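Local structure of putative uncharacterized protein (Pseudomonas phage 201phi2-1, 3R4V) at residues 120-125 against 159-164; 114-119 against 169-174; 58-63 against 95-100. The protein is of unknown function but belongs to the phage tubulin-like proteins, and holds GDP in a tubulin-type nucleotide-binding fold. One frame throughout, in Å; residues are numbered along the deposited sequence. Where two conformers were deposited one is given.

Contact 1. Residues 120-125 against 159-164; sequences AMESTD and RSYESI. With GDP (guanosine-5'-diphosphate), chain B.
Tyr161 and Glu122 meet beside the bound GDP, joining the loop after strand 113-119 to the first turn of helix 161-178 in the tubulin-like nucleotide-binding fold. In one of its two conformers Arg159 reaches Ser163 OG, which lies in the guanidinium plane. Ser160 is the N-cap of the helix, a place for a short hydroxyl side chain: its OG accepts from Ser163 N at 2.9 Å. Tyr161 comes next and carries the contact. With CG anti to its carbonyl carbon (chi1 -68°), the ring lies with one face over the guanine, GDP C4 standing 3.6 Å above its plane, and the hydroxyl extends beyond the base toward the ribose. There Tyr161 OH donates to the anti lone pair of Glu122 OE2 at 2.7 Å, the carboxylate turned only 11° from the ring plane. An extended chain lets the exposed Glu122 span this distance. A water accepts from Met121 N, donates to Tyr161 OH (2.8 Å) and bonds GDP O2', tying loop, ring and ribose together. Ile164, one turn on, is branched and apolar, and its CG2 reaches GDP N2 at 3.4 Å.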
loop_
_atom_site.group_PDB
_atom_site.type_symbol
_atom_site.label_atom_id
_atom_site.label_comp_id
_atom_site.label_asym_id
_atom_site.label_seq_id
_atom_site.Cartn_x
_atom_site.Cartn_y
_atom_site.Cartn_z
ATOM N N ALA A 120 -3.374 9.957 -0.804
ATOM C CA ALA A 120 -3.802 10.916 -1.823
ATOM C C ALA A 120 -4.314 12.183 -1.153
ATOM O O ALA A 120 -4.997 12.117 -0.129
ATOM C CB ALA A 120 -4.898 10.306 -2.695
ATOM N N MET A 121 -4.019 13.341 -1.737
ATOM C CA MET A 121 -4.194 14.582 -0.994
ATOM C C MET A 121 -4.970 15.661 -1.744
ATOM O O MET A 121 -5.069 16.785 -1.258
ATOM C CB MET A 121 -2.827 15.151 -0.580
ATOM C CG MET A 121 -1.930 14.197 0.191
ATOM S SD MET A 121 -2.594 13.803 1.810
ATOM C CE MET A 121 -1.299 12.745 2.456
ATOM N N GLU A 122 -5.520 15.330 -2.909
ATOM C CA GLU A 122 -6.142 16.341 -3.771
ATOM C C GLU A 122 -7.361 17.045 -3.168
ATOM O O GLU A 122 -7.548 18.253 -3.347
ATOM C CB GLU A 122 -6.571 15.718 -5.107
ATOM C CG GLU A 122 -5.457 15.201 -5.992
ATOM C CD GLU A 122 -5.988 14.707 -7.333
ATOM O OE1 GLU A 122 -7.225 14.732 -7.523
ATOM O OE2 GLU A 122 -5.178 14.295 -8.196
ATOM N N SER A 123 -8.204 16.285 -2.479
ATOM C CA SER A 123 -9.560 16.733 -2.183
ATOM C C SER A 123 -10.027 16.154 -0.857
ATOM O O SER A 123 -9.394 15.252 -0.328
ATOM C CB SER A 123 -10.499 16.226 -3.274
ATOM O OG SER A 123 -10.436 14.809 -3.326
ATOM N N THR A 124 -11.144 16.644 -0.328
ATOM C CA THR A 124 -11.676 16.032 0.893
ATOM C C THR A 124 -12.145 14.593 0.626
ATOM O O THR A 124 -12.162 13.758 1.537
ATOM C CB THR A 124 -12.810 16.866 1.529
ATOM O OG1 THR A 124 -13.802 17.174 0.543
ATOM C CG2 THR A 124 -12.269 18.173 2.101
ATOM N N ASP A 125 -12.527 14.297 -0.617
ATOM C CA ASP A 125 -12.871 12.913 -0.976
ATOM C C ASP A 125 -11.655 11.987 -0.832
ATOM O O ASP A 125 -11.753 10.915 -0.233
ATOM C CB ASP A 125 -13.420 12.818 -2.405
ATOM C CG ASP A 125 -14.860 13.294 -2.520
ATOM O OD1 ASP A 125 -15.316 13.494 -3.663
ATOM O OD2 ASP A 125 -15.532 13.475 -1.479
ATOM N N ARG A 159 4.872 17.599 -5.751
ATOM C CA ARG A 159 5.628 16.475 -6.287
ATOM C C ARG A 159 4.806 15.707 -7.317
ATOM O O ARG A 159 3.644 15.385 -7.068
ATOM C CB ARG A 159 6.058 15.542 -5.159
ATOM C CG ARG A 159 7.018 14.464 -5.598
ATOM C CD ARG A 159 7.563 13.694 -4.410
ATOM N NE ARG A 159 8.463 12.634 -4.844
ATOM C CZ ARG A 159 8.872 11.639 -4.066
ATOM N NH1 ARG A 159 8.458 11.571 -2.808
ATOM N NH2 ARG A 159 9.685 10.713 -4.548
ATOM N N SER A 160 5.409 15.403 -8.464
ATOM C CA SER A 160 4.674 14.731 -9.529
ATOM C C SER A 160 4.329 13.301 -9.131
ATOM O O SER A 160 5.063 12.662 -8.367
ATOM C CB SER A 160 5.488 14.722 -10.823
ATOM O OG SER A 160 6.573 13.817 -10.739
ATOM N N TYR A 161 3.214 12.796 -9.647
ATOM C CA TYR A 161 2.847 11.407 -9.406
ATOM C C TYR A 161 3.899 10.497 -10.038
ATOM O O TYR A 161 4.163 9.395 -9.558
ATOM C CB TYR A 161 1.454 11.111 -9.967
ATOM C CG TYR A 161 0.336 11.821 -9.232
ATOM C CD1 TYR A 161 0.567 12.458 -8.017
ATOM C CD2 TYR A 161 -0.955 11.848 -9.750
ATOM C CE1 TYR A 161 -0.458 13.110 -7.339
ATOM C CE2 TYR A 161 -1.985 12.499 -9.079
ATOM C CZ TYR A 161 -1.731 13.128 -7.875
ATOM O OH TYR A 161 -2.755 13.777 -7.210
ATOM N N GLU A 162 4.509 10.973 -11.113
ATOM C CA GLU A 162 5.576 10.236 -11.772
ATOM C C GLU A 162 6.742 10.005 -10.810
ATOM O O GLU A 162 7.264 8.892 -10.697
ATOM C CB GLU A 162 6.076 11.011 -12.991
ATOM C CG GLU A 162 7.193 10.310 -13.732
ATOM C CD GLU A 162 6.720 9.037 -14.405
ATOM O OE1 GLU A 162 5.490 8.874 -14.575
ATOM O OE2 GLU A 162 7.576 8.199 -14.761
ATOM N N SER A 163 7.148 11.068 -10.125
ATOM C CA SER A 163 8.233 10.985 -9.151
ATOM C C SER A 163 7.885 10.023 -8.017
ATOM O O SER A 163 8.684 9.158 -7.637
ATOM C CB SER A 163 8.545 12.378 -8.595
ATOM O OG SER A 163 9.455 12.314 -7.510
ATOM N N ILE A 164 6.679 10.161 -7.480
ATOM C CA ILE A 164 6.262 9.314 -6.380
ATOM C C ILE A 164 6.220 7.854 -6.826
ATOM O O ILE A 164 6.674 6.959 -6.103
ATOM C CB ILE A 164 4.900 9.778 -5.809
ATOM C CG1 ILE A 164 5.077 11.128 -5.116
ATOM C CG2 ILE A 164 4.329 8.749 -4.833
ATOM C CD1 ILE A 164 3.911 12.068 -5.294
HETATM P PB GDP B . -8.754 4.219 -8.107
HETATM O O1B GDP B . -8.556 3.725 -9.523
HETATM O O2B GDP B . -8.136 3.216 -7.169
HETATM O O3B GDP B . -10.237 4.419 -7.822
HETATM O O3A GDP B . -8.069 5.653 -7.936
HETATM P PA GDP B . -6.590 6.071 -8.413
HETATM O O1A GDP B . -6.443 6.113 -9.925
HETATM O O2A GDP B . -5.554 5.189 -7.775
HETATM O "O5'" GDP B . -6.538 7.543 -7.846
HETATM C "C5'" GDP B . -6.770 7.827 -6.455
HETATM C "C4'" GDP B . -6.040 9.101 -6.047
HETATM O "O4'" GDP B . -4.628 8.855 -6.016
HETATM C "C3'" GDP B . -6.223 10.244 -7.033
HETATM O "O3'" GDP B . -7.325 11.062 -6.651
HETATM C "C2'" GDP B . -4.921 11.007 -6.918
HETATM O "O2'" GDP B . -4.957 11.883 -5.792
HETATM C "C1'" GDP B . -3.893 9.951 -6.584
HETATM N N9 GDP B . -3.242 9.377 -7.781
HETATM C C8 GDP B . -3.812 9.077 -8.973
HETATM N N7 GDP B . -2.905 8.515 -9.814
HETATM C C5 GDP B . -1.733 8.422 -9.147
HETATM C C6 GDP B . -0.371 7.916 -9.430
HETATM O O6 GDP B . -0.093 7.422 -10.540
HETATM N N1 GDP B . 0.551 8.011 -8.454
HETATM C C2 GDP B . 0.270 8.542 -7.243
HETATM N N2 GDP B . 1.234 8.606 -6.288
HETATM N N3 GDP B . -0.955 9.018 -6.918
HETATM C C4 GDP B . -1.971 8.980 -7.811
HETATM O O HOH W 1 -2.832 13.320 -4.496
#

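Contact 2. Residues 114-119 against 169-174; sequences VSFVVG and AEKIRK. With GDP (guanosine-5'-diphosphate), chain B.
Phe116, on strand 113-119, fills the space between the sheet and helix 161-178, where aliphatic carbons of both Lys171 and Ile172 meet it. A helix packed on parallel strands in this way is characteristic of the alpha/beta nucleotide-binding fold. The main interaction is a CH-pi contact. Ile172 CG1 sits over one face of the ring, 3.9 Å from the centroid of Phe116 and 18° off the ring normal. The methylene is offset toward the CD2-CE2 side, with Ile172 CG1 to Phe116 CD2 at 3.7 Å. Buried and branched, Ile172 also touches Ile85 and suits this apolar layer.

A second apolar touch comes from the base of Lys171, whose CB lies 3.5 Å from Phe116 CE1 in an oblique approach. Beyond that point the lysine runs on fully extended, carrying its ammonium away from the ring to a salt bridge with Glu167 and a hydrogen bond with Asn151. A long chain suits this border position, apolar at its root and charged at its end.

Backbone bonds hold the helix turn, Arg173 N to Ala169 O (3.0 Å), and join Phe116 to Val86 of strand 84-89 within the sheet. Further along the strand, Val118 CG1 comes within 3.7 Å of GDP N2. Between helix and strand, then, cohesion rests on shape and dispersion: a flat ring accepts a methylene on its face, while the ammonium of Lys171 is paired with Glu167 and Asn151.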
loop_
_atom_site.group_PDB
_atom_site.type_symbol
_atom_site.label_atom_id
_atom_site.label_comp_id
_atom_site.label_asym_id
_atom_site.label_seq_id
_atom_site.Cartn_x
_atom_site.Cartn_y
_atom_site.Cartn_z
ATOM N N VAL A 114 3.837 -7.474 2.478
ATOM C CA VAL A 114 3.805 -6.055 2.825
ATOM C C VAL A 114 3.061 -5.287 1.747
ATOM O O VAL A 114 2.895 -5.785 0.636
ATOM C CB VAL A 114 5.211 -5.436 3.013
ATOM C CG1 VAL A 114 5.962 -6.156 4.142
ATOM C CG2 VAL A 114 6.019 -5.466 1.704
ATOM N N SER A 115 2.597 -4.081 2.077
ATOM C CA SER A 115 1.872 -3.268 1.096
ATOM C C SER A 115 2.559 -1.936 0.896
ATOM O O SER A 115 3.223 -1.434 1.792
ATOM C CB SER A 115 0.449 -3.004 1.591
ATOM O OG SER A 115 -0.237 -4.230 1.800
ATOM N N PHE A 116 2.380 -1.360 -0.287
ATOM C CA PHE A 116 2.834 -0.014 -0.563
ATOM C C PHE A 116 1.590 0.817 -0.878
ATOM O O PHE A 116 0.903 0.552 -1.873
ATOM C CB PHE A 116 3.801 -0.017 -1.756
ATOM C CG PHE A 116 5.164 -0.555 -1.406
ATOM C CD1 PHE A 116 6.178 0.302 -1.021
ATOM C CD2 PHE A 116 5.397 -1.917 -1.403
ATOM C CE1 PHE A 116 7.418 -0.197 -0.656
ATOM C CE2 PHE A 116 6.644 -2.423 -1.036
ATOM C CZ PHE A 116 7.642 -1.568 -0.675
ATOM N N VAL A 117 1.277 1.788 -0.023
ATOM C CA VAL A 117 0.004 2.500 -0.159
ATOM C C VAL A 117 0.257 3.995 -0.263
ATOM O O VAL A 117 1.186 4.522 0.359
ATOM C CB VAL A 117 -0.968 2.188 1.003
ATOM C CG1 VAL A 117 -1.361 0.698 0.986
ATOM C CG2 VAL A 117 -0.374 2.603 2.345
ATOM N N VAL A 118 -0.549 4.672 -1.078
ATOM C CA VAL A 118 -0.335 6.095 -1.332
ATOM C C VAL A 118 -1.383 6.935 -0.599
ATOM O O VAL A 118 -2.586 6.664 -0.685
ATOM C CB VAL A 118 -0.398 6.394 -2.846
ATOM C CG1 VAL A 118 -0.467 7.894 -3.114
ATOM C CG2 VAL A 118 0.798 5.796 -3.554
ATOM N N GLY A 119 -0.928 7.959 0.109
ATOM C CA GLY A 119 -1.820 8.919 0.739
ATOM C C GLY A 119 -2.172 10.028 -0.244
ATOM O O GLY A 119 -1.370 10.940 -0.489
ATOM N N ALA A 169 8.309 2.162 -6.988
ATOM C CA ALA A 169 8.841 1.030 -7.735
ATOM C C ALA A 169 10.242 0.651 -7.245
ATOM O O ALA A 169 10.577 -0.532 -7.167
ATOM C CB ALA A 169 8.862 1.319 -9.231
ATOM N N GLU A 170 11.056 1.643 -6.914
ATOM C CA GLU A 170 12.421 1.353 -6.457
ATOM C C GLU A 170 12.418 0.678 -5.088
ATOM O O GLU A 170 13.277 -0.161 -4.801
ATOM C CB GLU A 170 13.292 2.607 -6.452
ATOM C CG GLU A 170 13.757 3.035 -7.841
ATOM C CD GLU A 170 14.694 2.024 -8.485
ATOM O OE1 GLU A 170 15.481 1.385 -7.754
ATOM O OE2 GLU A 170 14.642 1.867 -9.723
ATOM N N LYS A 171 11.455 1.040 -4.244
ATOM C CA LYS A 171 11.306 0.368 -2.955
ATOM C C LYS A 171 10.800 -1.057 -3.126
ATOM O O LYS A 171 11.257 -1.969 -2.437
ATOM C CB LYS A 171 10.359 1.138 -2.037
ATOM C CG LYS A 171 10.901 2.458 -1.516
ATOM C CD LYS A 171 9.761 3.208 -0.832
ATOM C CE LYS A 171 10.214 4.442 -0.087
ATOM N NZ LYS A 171 9.021 5.076 0.568
ATOM N N ILE A 172 9.856 -1.250 -4.048
ATOM C CA ILE A 172 9.343 -2.582 -4.320
ATOM C C ILE A 172 10.466 -3.513 -4.772
ATOM O O ILE A 172 10.539 -4.658 -4.344
ATOM C CB ILE A 172 8.218 -2.551 -5.363
ATOM C CG1 ILE A 172 6.990 -1.875 -4.745
ATOM C CG2 ILE A 172 7.867 -3.967 -5.796
ATOM C CD1 ILE A 172 5.805 -1.772 -5.673
ATOM N N ARG A 173 11.336 -3.016 -5.643
ATOM C CA ARG A 173 12.503 -3.786 -6.060
ATOM C C ARG A 173 13.407 -4.201 -4.895
ATOM O O ARG A 173 13.995 -5.284 -4.923
ATOM C CB ARG A 173 13.317 -3.002 -7.082
ATOM C CG ARG A 173 12.547 -2.716 -8.353
ATOM C CD ARG A 173 13.486 -2.314 -9.461
ATOM N NE ARG A 173 12.763 -2.025 -10.695
ATOM C CZ ARG A 173 12.401 -2.935 -11.596
ATOM N NH1 ARG A 173 12.677 -4.223 -11.412
ATOM N NH2 ARG A 173 11.747 -2.554 -12.685
ATOM N N LYS A 174 13.546 -3.339 -3.893
ATOM C CA LYS A 174 14.354 -3.713 -2.733
ATOM C C LYS A 174 13.678 -4.855 -1.979
ATOM O O LYS A 174 14.349 -5.749 -1.477
ATOM C CB LYS A 174 14.627 -2.518 -1.804
ATOM C CG LYS A 174 15.565 -1.456 -2.382
ATOM C CD LYS A 174 15.729 -0.299 -1.408
ATOM C CE LYS A 174 16.897 0.614 -1.780
ATOM N NZ LYS A 174 16.794 1.193 -3.140
HETATM P PB GDP B . -8.754 4.219 -8.107
HETATM O O1B GDP B . -8.556 3.725 -9.523
HETATM O O2B GDP B . -8.136 3.216 -7.169
HETATM O O3B GDP B . -10.237 4.419 -7.822
HETATM O O3A GDP B . -8.069 5.653 -7.936
HETATM P PA GDP B . -6.590 6.071 -8.413
HETATM O O1A GDP B . -6.443 6.113 -9.925
HETATM O O2A GDP B . -5.554 5.189 -7.775
HETATM O "O5'" GDP B . -6.538 7.543 -7.846
HETATM C "C5'" GDP B . -6.770 7.827 -6.455
HETATM C "C4'" GDP B . -6.040 9.101 -6.047
HETATM O "O4'" GDP B . -4.628 8.855 -6.016
HETATM C "C3'" GDP B . -6.223 10.244 -7.033
HETATM O "O3'" GDP B . -7.325 11.062 -6.651
HETATM C "C2'" GDP B . -4.921 11.007 -6.918
HETATM O "O2'" GDP B . -4.957 11.883 -5.792
HETATM C "C1'" GDP B . -3.893 9.951 -6.584
HETATM N N9 GDP B . -3.242 9.377 -7.781
HETATM C C8 GDP B . -3.812 9.077 -8.973
HETATM N N7 GDP B . -2.905 8.515 -9.814
HETATM C C5 GDP B . -1.733 8.422 -9.147
HETATM C C6 GDP B . -0.371 7.916 -9.430
HETATM O O6 GDP B . -0.093 7.422 -10.540
HETATM N N1 GDP B . 0.551 8.011 -8.454
HETATM C C2 GDP B . 0.270 8.542 -7.243
HETATM N N2 GDP B . 1.234 8.606 -6.288
HETATM N N3 GDP B . -0.955 9.018 -6.918
HETATM C C4 GDP B . -1.971 8.980 -7.811
#

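Contact 3. Residues 58-63 against 95-100; sequences GNRKVI and GSVLGP. With GDP (guanosine-5'-diphosphate), chain B.
Arg60, in the first turn of helix 60-67, grips Ser96 at the start of helix 95-108. Ser96 closes the glycine-rich GGGSGS loop, the counterpart of the tubulin signature loop that binds phosphate. This is the tight side. The guanidinium NH2 donates to Ser96 O at 3.0 Å, nearly straight (162°) and in the guanidinium plane, though the donor stands above the carbonyl plane. The arginine chain, bent at chi3 (69°), also brings NE to 2.8 Å from Ser96 OG, a weak, strongly angled bond; that hydroxyl is held too by Gly92 O. Behind the polar grip, Arg60 CB packs on Val97 CG2 at 3.7 Å. Lacking a side chain, Gly95 lets GDP O2B come close, and its N donates to O2B at 2.7 Å.

Packing is looser further along helix 60-67, where Ile63 CG2 stays 4.2 Å from Val97 CG1. Branched apolar chains suit this seam, which Leu64 and Val67 continue against Val97. The solvent side carries Lys61 and Val62, both exposed, together with Asn59, whose short amide side chain suits the N-cap: Asn59 OD1 accepts from Val62 N at 3.1 Å.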
loop_
_atom_site.group_PDB
_atom_site.type_symbol
_atom_site.label_atom_id
_atom_site.label_comp_id
_atom_site.label_asym_id
_atom_site.label_seq_id
_atom_site.Cartn_x
_atom_site.Cartn_y
_atom_site.Cartn_z
ATOM N N GLY A 58 -14.579 6.170 -7.720
ATOM C CA GLY A 58 -14.137 7.065 -6.665
ATOM C C GLY A 58 -14.890 6.910 -5.355
ATOM O O GLY A 58 -14.423 7.357 -4.301
ATOM N N ASN A 59 -16.066 6.288 -5.417
ATOM C CA ASN A 59 -16.876 6.076 -4.222
ATOM C C ASN A 59 -16.753 4.625 -3.774
ATOM O O ASN A 59 -17.227 3.708 -4.454
ATOM C CB ASN A 59 -18.340 6.449 -4.488
ATOM C CG ASN A 59 -19.205 6.367 -3.241
ATOM O OD1 ASN A 59 -19.027 5.486 -2.401
ATOM N ND2 ASN A 59 -20.155 7.285 -3.121
ATOM N N ARG A 60 -16.095 4.422 -2.637
ATOM C CA ARG A 60 -15.774 3.087 -2.169
ATOM C C ARG A 60 -17.014 2.337 -1.723
ATOM O O ARG A 60 -17.098 1.130 -1.881
ATOM C CB ARG A 60 -14.786 3.171 -1.005
ATOM C CG ARG A 60 -13.473 3.849 -1.373
ATOM C CD ARG A 60 -12.598 4.010 -0.139
ATOM N NE ARG A 60 -12.086 2.737 0.371
ATOM C CZ ARG A 60 -12.332 2.266 1.594
ATOM N NH1 ARG A 60 -13.117 2.943 2.425
ATOM N NH2 ARG A 60 -11.802 1.112 1.988
ATOM N N LYS A 61 -17.971 3.063 -1.153
ATOM C CA LYS A 61 -19.201 2.467 -0.644
ATOM C C LYS A 61 -20.044 1.899 -1.791
ATOM O O LYS A 61 -20.776 0.914 -1.632
ATOM C CB LYS A 61 -19.986 3.520 0.153
ATOM C CG LYS A 61 -21.251 2.995 0.816
ATOM C CD LYS A 61 -21.984 4.105 1.585
ATOM C CE LYS A 61 -21.685 4.078 3.081
ATOM N NZ LYS A 61 -22.455 3.022 3.812
ATOM N N VAL A 62 -19.925 2.533 -2.953
ATOM C CA VAL A 62 -20.604 2.095 -4.159
ATOM C C VAL A 62 -19.895 0.908 -4.791
ATOM O O VAL A 62 -20.539 -0.037 -5.231
ATOM C CB VAL A 62 -20.693 3.231 -5.186
ATOM C CG1 VAL A 62 -21.046 2.691 -6.556
ATOM C CG2 VAL A 62 -21.707 4.269 -4.735
ATOM N N ILE A 63 -18.567 0.952 -4.816
ATOM C CA ILE A 63 -17.784 -0.082 -5.475
ATOM C C ILE A 63 -17.759 -1.398 -4.703
ATOM O O ILE A 63 -17.774 -2.476 -5.298
ATOM C CB ILE A 63 -16.353 0.408 -5.756
ATOM C CG1 ILE A 63 -16.379 1.393 -6.929
ATOM C CG2 ILE A 63 -15.422 -0.770 -6.034
ATOM C CD1 ILE A 63 -15.151 2.253 -7.044
ATOM N N GLY A 95 -8.861 0.860 -6.075
ATOM C CA GLY A 95 -7.677 0.323 -5.432
ATOM C C GLY A 95 -7.886 0.165 -3.940
ATOM O O GLY A 95 -7.488 -0.844 -3.355
ATOM N N SER A 96 -8.529 1.153 -3.324
ATOM C CA SER A 96 -8.674 1.167 -1.873
ATOM C C SER A 96 -9.755 0.196 -1.385
ATOM O O SER A 96 -10.006 0.112 -0.185
ATOM C CB SER A 96 -8.997 2.572 -1.387
ATOM O OG SER A 96 -10.308 2.937 -1.826
ATOM N N VAL A 97 -10.404 -0.485 -2.325
ATOM C CA VAL A 97 -11.379 -1.538 -2.026
ATOM C C VAL A 97 -10.839 -2.901 -2.446
ATOM O O VAL A 97 -10.775 -3.823 -1.632
ATOM C CB VAL A 97 -12.745 -1.257 -2.679
ATOM C CG1 VAL A 97 -13.642 -2.483 -2.590
ATOM C CG2 VAL A 97 -13.399 -0.065 -1.988
ATOM N N LEU A 98 -10.417 -3.028 -3.706
ATOM C CA LEU A 98 -9.791 -4.260 -4.154
ATOM C C LEU A 98 -8.548 -4.621 -3.325
ATOM O O LEU A 98 -8.361 -5.785 -2.947
ATOM C CB LEU A 98 -9.401 -4.167 -5.630
ATOM C CG LEU A 98 -10.588 -4.093 -6.589
ATOM C CD1 LEU A 98 -10.112 -3.800 -8.004
ATOM C CD2 LEU A 98 -11.399 -5.377 -6.515
ATOM N N GLY A 99 -7.696 -3.629 -3.074
ATOM C CA GLY A 99 -6.438 -3.844 -2.357
ATOM C C GLY A 99 -6.679 -4.491 -0.996
ATOM O O GLY A 99 -6.171 -5.578 -0.711
ATOM N N PRO A 100 -7.470 -3.831 -0.143
ATOM C CA PRO A 100 -7.739 -4.434 1.169
ATOM C C PRO A 100 -8.540 -5.748 1.141
ATOM O O PRO A 100 -8.312 -6.602 2.002
ATOM C CB PRO A 100 -8.493 -3.330 1.911
ATOM C CG PRO A 100 -7.960 -2.046 1.276
ATOM C CD PRO A 100 -7.856 -2.409 -0.190
HETATM P PB GDP B . -8.754 4.219 -8.107
HETATM O O1B GDP B . -8.556 3.725 -9.523
HETATM O O2B GDP B . -8.136 3.216 -7.169
HETATM O O3B GDP B . -10.237 4.419 -7.822
HETATM O O3A GDP B . -8.069 5.653 -7.936
HETATM P PA GDP B . -6.590 6.071 -8.413
HETATM O O1A GDP B . -6.443 6.113 -9.925
HETATM O O2A GDP B . -5.554 5.189 -7.775
HETATM O "O5'" GDP B . -6.538 7.543 -7.846
HETATM C "C5'" GDP B . -6.770 7.827 -6.455
HETATM C "C4'" GDP B . -6.040 9.101 -6.047
HETATM O "O4'" GDP B . -4.628 8.855 -6.016
HETATM C "C3'" GDP B . -6.223 10.244 -7.033
HETATM O "O3'" GDP B . -7.325 11.062 -6.651
HETATM C "C2'" GDP B . -4.921 11.007 -6.918
HETATM O "O2'" GDP B . -4.957 11.883 -5.792
HETATM C "C1'" GDP B . -3.893 9.951 -6.584
HETATM N N9 GDP B . -3.242 9.377 -7.781
HETATM C C8 GDP B . -3.812 9.077 -8.973
HETATM N N7 GDP B . -2.905 8.515 -9.814
HETATM C C5 GDP B . -1.733 8.422 -9.147
HETATM C C6 GDP B . -0.371 7.916 -9.430
HETATM O O6 GDP B . -0.093 7.422 -10.540
HETATM N N1 GDP B . 0.551 8.011 -8.454
HETATM C C2 GDP B . 0.270 8.542 -7.243
HETATM N N2 GDP B . 1.234 8.606 -6.288
HETATM N N3 GDP B . -0.955 9.018 -6.918
HETATM C C4 GDP B . -1.971 8.980 -7.811
#

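How the contacts relate
All three contacts touch GDP, yet they differ in depth. Contact 2 is the buried one, its centre about 7 Å from the centre of the chain, and is apolar; contact 1 lies at the surface and relies on hydroxyl, carboxylate and water; contact 3 is partly buried and mixes arginine bonds with aliphatic packing. Contacts 1 and 2 share helix 161-178, which meets the base near its start and the sheet further along. Strand 113-119, used in contact 2, runs on into the loop of contact 1 and follows helix 95-108 of contact 3. Contact 1 borders base and ribose, and Val118 of contact 2 also touches the base. Gly95 of contact 3 binds the beta-phosphate; the centres of contacts 1 and 3 are about 17 Å apart.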